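Polyphosphate kinase (Porphyromonas gingivalis, PDB 2O8R) probably catalyses the reversible transfer of the terminal phosphate of ATP to a growing chain of inorganic polyphosphate, as a magnesium-dependent member of the PPK1 family. Local coordinates at residues Leu25-Asp30 with Ile39-Ile44; Thr32-Asp37 with Leu317-Pro322. The protein carries 3 engineered substitutions. All coordinates share one frame; numbering follows the deposited sequence.

Interaction 1 (Leu25-Asp30 with Ile39-Ile44); sequences LMEAAD and IKFLSI
Phe41 and Leu42 of helix 35-63 meet Glu27, Ala28 and Leu25 near the end of helix 13-29, in an antiparallel helical hairpin of the N-terminal domain; the axes of 25-29 and 39-44 pass 7.7 Å apart at 159°. Phe41 sits at the closest backbone approach, its CA 5.5 Å from Ala28 CA. One face of its ring is covered by the aliphatic part of Glu27: CB lies over the face in a CH-pi contact, 3.9 Å from the Phe41 ring centroid and displaced toward the rim, while CG follows over the CD2-CE2 side. Glu27 and Phe41 run side by side in the same direction, and a bend at chi2 (-75°) turns Glu27 CD off that line. The carboxylate is held by salt bridges to Arg23 and Lys655. Leu42, next along the helix, reaches across with one methyl, CD1, which packs against Ala28 CB at 3.5 Å. Leu42 CD1 also meets Leu25 CD1 at 3.9 Å, the two side chains slanting across each other. Helix 83-112 adjoins this side, with Leu97, Tyr98 and Ile101 against Leu25. On the opposite face of the Phe41 ring lies Ile44 CD1, 4.2 Å above the plane, over its centre.

Interaction 2 (Thr32-Asp37 with Leu317-Pro322); sequences TLPVYD and LETLTP
The backbone of Leu317-Thr319 comes up against the first turn of helix 35-63, where Tyr36 N donates to Leu317 O at 3.1 Å, nearly along the C=O axis (172°). Pro34 is the N-cap residue, and the irregular 317-322 segment, part of the loop between strand 294-297 and helix 328-331, supplies an outside acceptor to an amide of the helix start. Leu317 O also lies at the edge of the Tyr36 ring, in its plane, and 3.5 Å from Pro34 CB. Leu317 lays its side chain beside Val35 and obliquely across Tyr36; its CB is 3.8 Å from Tyr36 CD1, and His113 and Ile115 also touch it. Asp37 holds Thr319 by two hydrogen bonds and a weak third, from Thr319 N to OD2. Asp37 CG is anti to its own carbonyl carbon (chi1 -64°), beside the backbone N. Asp37 OD1 accepts Thr319 N at 3.2 Å through its syn lone pair. Both carboxylate oxygens are thus engaged by one residue, and the negative charge near the helix start would probably be favourable to the helix dipole. The Thr319 and Pro34 side chains cross at about a right angle, Thr319 CG2 packing on Pro34 CG. Thr319 OG1 donates to Asp37 OD2 at 2.9 Å, meeting it on the syn side, 34° out of the carboxylate plane.

Overall arrangement
Both contacts use helix 35-63: interaction 2 holds its first turn, and interaction 1 packs the next turns against helix 13-29. Their centres lie 12 Å apart, and the connection between the two helices carries one into the other, where Glu27 touches Leu33. Interaction 1 closes a local hairpin, whereas interaction 2 brings in a loop some 280 residues further along the chain. The predicted ATP site lies nearer interaction 1: the side chain of Phe41 is about 7 Å from that of Asn48, further along the same helix, and about 8 Å from that of Arg570. Interaction 2, part hydrogen-bonded and part packing, lies away from the annotated sites.

Interaction 1 (Leu25-Asp30 with Ile39-Ile44)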
loop_
_atom_site.group_PDB
_atom_site.type_symbol
_atom_site.label_atom_id
_atom_site.label_comp_id
_atom_site.label_asym_id
_atom_site.label_seq_id
_atom_site.Cartn_x
_atom_site.Cartn_y
_atom_site.Cartn_z
ATOM N N LEU A 25 -12.001 22.152 14.399
ATOM C CA LEU A 25 -13.460 22.085 14.384
ATOM C C LEU A 25 -14.087 23.367 13.835
ATOM O O LEU A 25 -15.119 23.322 13.178
ATOM C CB LEU A 25 -14.000 21.787 15.786
ATOM C CG LEU A 25 -15.476 21.402 15.907
ATOM C CD1 LEU A 25 -15.907 20.504 14.771
ATOM C CD2 LEU A 25 -15.729 20.714 17.225
HETATM N N MSE A 26 -13.459 24.508 14.103
HETATM C CA MSE A 26 -13.957 25.777 13.587
HETATM C C MSE A 26 -13.876 25.907 12.068
HETATM O O MSE A 26 -14.794 26.470 11.459
HETATM C CB MSE A 26 -13.260 26.941 14.261
HETATM C CG MSE A 26 -13.804 27.203 15.640
HETATM SE SE MSE A 26 -12.587 28.234 16.755
HETATM C CE MSE A 26 -13.879 28.692 18.163
ATOM N N GLU A 27 -12.805 25.388 11.455
ATOM C CA GLU A 27 -12.709 25.404 9.998
ATOM C C GLU A 27 -13.933 24.745 9.421
ATOM O O GLU A 27 -14.485 25.223 8.431
ATOM C CB GLU A 27 -11.467 24.698 9.486
ATOM C CG GLU A 27 -10.216 25.544 9.529
ATOM C CD GLU A 27 -10.185 26.597 8.446
ATOM O OE1 GLU A 27 -10.686 26.322 7.349
ATOM O OE2 GLU A 27 -9.649 27.696 8.685
ATOM N N ALA A 28 -14.373 23.669 10.069
ATOM C CA ALA A 28 -15.577 22.973 9.650
ATOM C C ALA A 28 -16.827 23.855 9.734
ATOM O O ALA A 28 -17.715 23.743 8.893
ATOM C CB ALA A 28 -15.753 21.728 10.454
ATOM N N ALA A 29 -16.866 24.753 10.720
ATOM C CA ALA A 29 -17.997 25.668 10.943
ATOM C C ALA A 29 -17.981 26.887 10.037
ATOM O O ALA A 29 -18.944 27.662 10.027
ATOM C CB ALA A 29 -18.039 26.120 12.406
ATOM N N ASP A 30 -16.887 27.071 9.294
ATOM C CA ASP A 30 -16.712 28.256 8.454
ATOM C C ASP A 30 -17.544 28.146 7.191
ATOM O O ASP A 30 -17.112 27.557 6.190
ATOM C CB ASP A 30 -15.234 28.482 8.109
ATOM C CG ASP A 30 -14.989 29.784 7.327
ATOM O OD1 ASP A 30 -15.957 30.502 6.999
ATOM O OD2 ASP A 30 -13.813 30.089 7.034
ATOM N N ILE A 39 -15.818 19.428 5.365
ATOM C CA ILE A 39 -15.913 17.987 5.604
ATOM C C ILE A 39 -14.550 17.347 5.915
ATOM O O ILE A 39 -14.433 16.541 6.861
ATOM C CB ILE A 39 -16.570 17.272 4.404
ATOM C CG1 ILE A 39 -18.045 17.691 4.292
ATOM C CG2 ILE A 39 -16.402 15.746 4.519
ATOM C CD1 ILE A 39 -18.900 16.767 3.452
ATOM N N LYS A 40 -13.536 17.721 5.124
ATOM C CA LYS A 40 -12.141 17.345 5.380
ATOM C C LYS A 40 -11.711 17.697 6.796
ATOM O O LYS A 40 -11.088 16.881 7.468
ATOM C CB LYS A 40 -11.189 18.011 4.385
ATOM C CG LYS A 40 -10.557 17.073 3.358
ATOM C CD LYS A 40 -11.584 16.328 2.517
ATOM C CE LYS A 40 -10.991 15.027 2.016
ATOM N NZ LYS A 40 -12.036 14.181 1.397
ATOM N N PHE A 41 -12.058 18.896 7.254
ATOM C CA PHE A 41 -11.648 19.326 8.583
ATOM C C PHE A 41 -12.375 18.615 9.728
ATOM O O PHE A 41 -11.810 18.418 10.804
ATOM C CB PHE A 41 -11.690 20.854 8.706
ATOM C CG PHE A 41 -10.425 21.492 8.274
ATOM C CD1 PHE A 41 -10.177 21.716 6.935
ATOM C CD2 PHE A 41 -9.437 21.789 9.194
ATOM C CE1 PHE A 41 -8.984 22.266 6.517
ATOM C CE2 PHE A 41 -8.246 22.336 8.782
ATOM C CZ PHE A 41 -8.018 22.566 7.429
ATOM N N LEU A 42 -13.612 18.211 9.479
ATOM C CA LEU A 42 -14.347 17.386 10.418
ATOM C C LEU A 42 -13.562 16.083 10.589
ATOM O O LEU A 42 -13.234 15.683 11.703
ATOM C CB LEU A 42 -15.753 17.121 9.872
ATOM C CG LEU A 42 -17.026 17.392 10.677
ATOM C CD1 LEU A 42 -16.905 18.622 11.563
ATOM C CD2 LEU A 42 -18.272 17.478 9.753
ATOM N N SER A 43 -13.232 15.449 9.470
ATOM C CA SER A 43 -12.460 14.210 9.476
ATOM C C SER A 43 -11.127 14.355 10.232
ATOM O O SER A 43 -10.799 13.534 11.093
ATOM C CB SER A 43 -12.239 13.741 8.031
ATOM O OG SER A 43 -10.941 13.209 7.843
ATOM N N ILE A 44 -10.387 15.418 9.913
ATOM C CA ILE A 44 -9.115 15.733 10.561
ATOM C C ILE A 44 -9.283 15.837 12.068
ATOM O O ILE A 44 -8.531 15.208 12.819
ATOM C CB ILE A 44 -8.484 17.040 10.024
ATOM C CG1 ILE A 44 -8.005 16.848 8.582
ATOM C CG2 ILE A 44 -7.327 17.479 10.917
ATOM C CD1 ILE A 44 -7.607 18.145 7.865
#

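Interaction 2 (Thr32-Asp37 with Leu317-Pro322)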
loop_
_atom_site.group_PDB
_atom_site.type_symbol
_atom_site.label_atom_id
_atom_site.label_comp_id
_atom_site.label_asym_id
_atom_site.label_seq_id
_atom_site.Cartn_x
_atom_site.Cartn_y
_atom_site.Cartn_z
ATOM N N THR A 32 -18.075 30.059 4.892
ATOM C CA THR A 32 -17.572 30.724 3.691
ATOM C C THR A 32 -16.735 29.784 2.851
ATOM O O THR A 32 -16.288 30.155 1.770
ATOM C CB THR A 32 -16.715 31.936 4.017
ATOM O OG1 THR A 32 -15.459 31.499 4.559
ATOM C CG2 THR A 32 -17.433 32.838 5.007
ATOM N N LEU A 33 -16.521 28.574 3.357
ATOM C CA LEU A 33 -15.667 27.590 2.707
ATOM C C LEU A 33 -16.492 26.569 1.945
ATOM O O LEU A 33 -17.568 26.175 2.405
ATOM C CB LEU A 33 -14.815 26.871 3.750
ATOM C CG LEU A 33 -13.870 27.749 4.562
ATOM C CD1 LEU A 33 -13.050 26.865 5.440
ATOM C CD2 LEU A 33 -12.960 28.605 3.667
ATOM N N PRO A 34 -15.999 26.148 0.765
ATOM C CA PRO A 34 -16.594 25.083 -0.038
ATOM C C PRO A 34 -16.788 23.854 0.813
ATOM O O PRO A 34 -15.861 23.497 1.541
ATOM C CB PRO A 34 -15.526 24.827 -1.095
ATOM C CG PRO A 34 -14.876 26.129 -1.260
ATOM C CD PRO A 34 -14.821 26.727 0.099
ATOM N N VAL A 35 -17.968 23.221 0.735
ATOM C CA VAL A 35 -18.338 22.159 1.708
ATOM C C VAL A 35 -17.274 21.118 1.949
ATOM O O VAL A 35 -17.006 20.776 3.099
ATOM C CB VAL A 35 -19.596 21.322 1.354
ATOM C CG1 VAL A 35 -20.735 21.673 2.256
ATOM C CG2 VAL A 35 -19.945 21.347 -0.151
ATOM N N TYR A 36 -16.683 20.602 0.870
ATOM C CA TYR A 36 -15.750 19.511 1.029
ATOM C C TYR A 36 -14.509 19.916 1.812
ATOM O O TYR A 36 -13.917 19.092 2.501
ATOM C CB TYR A 36 -15.474 18.794 -0.298
ATOM C CG TYR A 36 -16.596 17.822 -0.610
ATOM C CD1 TYR A 36 -17.727 18.223 -1.327
ATOM C CD2 TYR A 36 -16.551 16.513 -0.138
ATOM C CE1 TYR A 36 -18.764 17.334 -1.580
ATOM C CE2 TYR A 36 -17.572 15.622 -0.393
ATOM C CZ TYR A 36 -18.674 16.037 -1.102
ATOM O OH TYR A 36 -19.676 15.138 -1.326
ATOM N N ASP A 37 -14.172 21.206 1.770
ATOM C CA ASP A 37 -13.115 21.744 2.628
ATOM C C ASP A 37 -13.462 21.546 4.087
ATOM O O ASP A 37 -12.618 21.126 4.872
ATOM C CB ASP A 37 -12.876 23.233 2.369
ATOM C CG ASP A 37 -12.375 23.509 0.971
ATOM O OD1 ASP A 37 -12.145 22.553 0.187
ATOM O OD2 ASP A 37 -12.214 24.703 0.663
ATOM N N LEU A 317 -17.250 22.338 -5.544
ATOM C CA LEU A 317 -17.448 22.132 -4.086
ATOM C C LEU A 317 -16.160 21.994 -3.218
ATOM O O LEU A 317 -16.224 21.515 -2.081
ATOM C CB LEU A 317 -18.433 20.967 -3.816
ATOM C CG LEU A 317 -19.753 20.906 -4.599
ATOM C CD1 LEU A 317 -20.722 19.779 -4.125
ATOM C CD2 LEU A 317 -20.433 22.249 -4.543
ATOM N N GLU A 318 -15.014 22.440 -3.739
ATOM C CA GLU A 318 -13.708 22.298 -3.065
ATOM C C GLU A 318 -12.668 23.290 -3.608
ATOM O O GLU A 318 -12.529 23.434 -4.817
ATOM C CB GLU A 318 -13.185 20.873 -3.229
ATOM C CG GLU A 318 -12.947 20.457 -4.682
ATOM C CD GLU A 318 -12.526 19.011 -4.833
ATOM O OE1 GLU A 318 -12.890 18.178 -3.964
ATOM O OE2 GLU A 318 -11.840 18.709 -5.836
ATOM N N THR A 319 -11.935 23.967 -2.728
ATOM C CA THR A 319 -10.975 24.975 -3.186
ATOM C C THR A 319 -9.933 24.339 -4.064
ATOM O O THR A 319 -9.308 23.352 -3.687
ATOM C CB THR A 319 -10.253 25.706 -2.041
ATOM O OG1 THR A 319 -9.907 24.749 -1.042
ATOM C CG2 THR A 319 -11.173 26.776 -1.426
ATOM N N LEU A 320 -9.771 24.902 -5.255
ATOM C CA LEU A 320 -8.759 24.435 -6.184
ATOM C C LEU A 320 -7.408 25.003 -5.791
ATOM O O LEU A 320 -7.220 26.220 -5.782
ATOM C CB LEU A 320 -9.135 24.837 -7.609
ATOM C CG LEU A 320 -8.046 25.060 -8.656
ATOM C CD1 LEU A 320 -7.482 23.747 -9.179
ATOM C CD2 LEU A 320 -8.622 25.889 -9.775
ATOM N N THR A 321 -6.467 24.126 -5.462
ATOM C CA THR A 321 -5.122 24.574 -5.140
ATOM C C THR A 321 -4.347 24.907 -6.422
ATOM O O THR A 321 -4.374 24.143 -7.381
ATOM C CB THR A 321 -4.373 23.538 -4.311
ATOM O OG1 THR A 321 -4.029 22.434 -5.147
ATOM C CG2 THR A 321 -5.239 23.068 -3.127
ATOM N N PRO A 322 -3.656 26.059 -6.439
ATOM C CA PRO A 322 -3.018 26.550 -7.653
ATOM C C PRO A 322 -1.817 25.728 -8.099
ATOM O O PRO A 322 -1.305 24.892 -7.352
ATOM C CB PRO A 322 -2.553 27.959 -7.270
ATOM C CG PRO A 322 -3.269 28.294 -6.005
ATOM C CD PRO A 322 -3.430 26.976 -5.314
#